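Local atomic coordinates of designed helical repeat protein (Synthetic construct, PDB entry 5CWM), a protein that has no known natural function, being a de novo designed helical repeat protein made to explore folds reachable by computational design. Residues Val96-Ala101 and Glu132-Ile137. Sequence-based numbering, arbitrary orientation. Where two conformers were deposited one is given.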
loop_
_atom_site.group_PDB
_atom_site.type_symbol
_atom_site.label_atom_id
_atom_site.label_comp_id
_atom_site.label_asym_id
_atom_site.label_seq_id
_atom_site.Cartn_x
_atom_site.Cartn_y
_atom_site.Cartn_z
ATOM N N VAL A 96 11.332 -0.115 -0.643
ATOM C CA VAL A 96 10.436 -0.961 0.140
ATOM C C VAL A 96 8.972 -0.631 -0.155
ATOM O O VAL A 96 8.126 -1.523 -0.197
ATOM C CB VAL A 96 10.715 -0.827 1.653
ATOM C CG1 VAL A 96 9.691 -1.604 2.465
ATOM C CG2 VAL A 96 12.115 -1.319 1.969
ATOM N N ALA A 97 8.677 0.647 -0.374
ATOM C CA ALA A 97 7.324 1.053 -0.752
ATOM C C ALA A 97 6.937 0.488 -2.121
ATOM O O ALA A 97 5.872 -0.133 -2.280
ATOM C CB ALA A 97 7.207 2.568 -0.751
ATOM N N GLU A 98 7.811 0.705 -3.103
ATOM C CA GLU A 98 7.601 0.203 -4.458
ATOM C C GLU A 98 7.386 -1.307 -4.468
ATOM O O GLU A 98 6.570 -1.820 -5.233
ATOM C CB GLU A 98 8.784 0.568 -5.357
ATOM C CG GLU A 98 8.926 2.055 -5.642
ATOM C CD GLU A 98 10.116 2.364 -6.532
ATOM O OE1 GLU A 98 10.373 3.558 -6.793
ATOM O OE2 GLU A 98 10.795 1.413 -6.972
ATOM N N GLU A 99 8.125 -2.011 -3.616
ATOM C CA GLU A 99 7.955 -3.452 -3.471
ATOM C C GLU A 99 6.594 -3.766 -2.860
ATOM O O GLU A 99 5.875 -4.646 -3.335
ATOM C CB GLU A 99 9.074 -4.043 -2.609
ATOM C CG GLU A 99 8.987 -5.551 -2.413
ATOM C CD GLU A 99 9.341 -6.332 -3.667
ATOM O OE1 GLU A 99 9.980 -5.754 -4.572
ATOM O OE2 GLU A 99 8.981 -7.526 -3.747
ATOM N N ALA A 100 6.250 -3.031 -1.806
ATOM C CA ALA A 100 4.985 -3.214 -1.103
ATOM C C ALA A 100 3.801 -3.091 -2.052
ATOM O O ALA A 100 2.801 -3.794 -1.901
ATOM C CB ALA A 100 4.859 -2.208 0.032
ATOM N N ALA A 101 3.917 -2.192 -3.026
ATOM C CA ALA A 101 2.887 -2.049 -4.055
ATOM C C ALA A 101 2.615 -3.365 -4.792
ATOM O O ALA A 101 1.517 -3.933 -4.705
ATOM C CB ALA A 101 3.282 -0.964 -5.044
ATOM N N GLU A 132 -0.040 6.897 -1.218
ATOM C CA GLU A 132 0.074 8.042 -0.320
ATOM C C GLU A 132 1.473 8.118 0.286
ATOM O O GLU A 132 2.058 9.198 0.408
ATOM C CB GLU A 132 -0.980 7.960 0.785
ATOM C CG GLU A 132 -2.410 7.906 0.272
ATOM C CD GLU A 132 -3.417 7.652 1.375
ATOM O OE1 GLU A 132 -2.991 7.396 2.522
ATOM O OE2 GLU A 132 -4.633 7.705 1.097
ATOM N N LEU A 133 2.003 6.957 0.659
ATOM C CA LEU A 133 3.347 6.869 1.212
ATOM C C LEU A 133 4.382 7.354 0.202
ATOM O O LEU A 133 5.279 8.125 0.540
ATOM C CB LEU A 133 3.652 5.433 1.637
ATOM C CG LEU A 133 4.967 5.209 2.379
ATOM C CD1 LEU A 133 5.051 6.112 3.598
ATOM C CD2 LEU A 133 5.088 3.754 2.783
ATOM N N LEU A 134 4.238 6.905 -1.041
ATOM C CA LEU A 134 5.104 7.332 -2.132
ATOM C C LEU A 134 4.982 8.830 -2.352
ATOM O O LEU A 134 5.940 9.488 -2.755
ATOM C CB LEU A 134 4.764 6.583 -3.421
ATOM C CG LEU A 134 5.140 5.102 -3.491
ATOM C CD1 LEU A 134 4.574 4.459 -4.746
ATOM C CD2 LEU A 134 6.648 4.939 -3.442
ATOM N N LEU A 135 3.793 9.364 -2.088
ATOM C CA LEU A 135 3.567 10.796 -2.202
ATOM C C LEU A 135 4.342 11.537 -1.114
ATOM O O LEU A 135 4.919 12.597 -1.365
ATOM C CB LEU A 135 2.076 11.118 -2.113
ATOM C CG LEU A 135 1.658 12.529 -2.526
ATOM C CD1 LEU A 135 1.960 12.764 -3.998
ATOM C CD2 LEU A 135 0.184 12.763 -2.230
ATOM N N ARG A 136 4.351 10.971 0.090
ATOM C CA ARG A 136 5.094 11.550 1.206
ATOM C C ARG A 136 6.594 11.530 0.927
ATOM O O ARG A 136 7.297 12.514 1.169
ATOM C CB ARG A 136 4.794 10.798 2.507
ATOM C CG ARG A 136 3.325 10.779 2.900
ATOM C CD ARG A 136 3.123 10.104 4.250
ATOM N NE ARG A 136 1.710 9.985 4.599
ATOM C CZ ARG A 136 0.992 8.877 4.448
ATOM N NH1 ARG A 136 1.555 7.780 3.959
ATOM N NH2 ARG A 136 -0.289 8.861 4.791
ATOM N N ILE A 137 7.075 10.401 0.417
ATOM C CA ILE A 137 8.483 10.246 0.069
ATOM C C ILE A 137 8.855 11.226 -1.036
ATOM O O ILE A 137 9.952 11.780 -1.046
ATOM C CB ILE A 137 8.803 8.808 -0.385
ATOM C CG1 ILE A 137 8.429 7.806 0.708
ATOM C CG2 ILE A 137 10.276 8.669 -0.744
ATOM C CD1 ILE A 137 8.625 6.362 0.303
#
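A97 and L134 mark the closest backbone register of two nearly antiparallel helix segments, 96-101 and 132-137, whose axes approach to 10.1 Å at 162°. Their CA atoms are 6.8 Å apart. The contact is apolar and centres on one methyl group. A97 CB points at the other helix and meets three branched side chains there. L134 comes nearest, with CD2 3.6 Å from A97 CB. Its CG lies beside its backbone N and anti to the carbonyl carbon (chi1 -71°), on the side facing helix 87-114; of the two methyls CD2, not CD1, meets A97. I137 reaches the same methyl with the end of its longer branch, CD1 at 4.2 Å from A97 CB. L133 also touches the methyl through CD2, 4.3 Å from A97 CB. The two segments belong to helices 87-114 and 117-141, which follow each other in the chain and form an antiparallel helical hairpin inside the designed repeat array. The leucine and isoleucine side chains of helix 117-141 thus pack against the single methyl of A97. E98 joins with its aliphatic part: CG lies 4.3 Å from L134 CD2, while its carboxylate forms a salt bridge with R149. L134 also packs on A150 and V153 of helix 144-170. L133 touches A74 and E75 of helix 60-84.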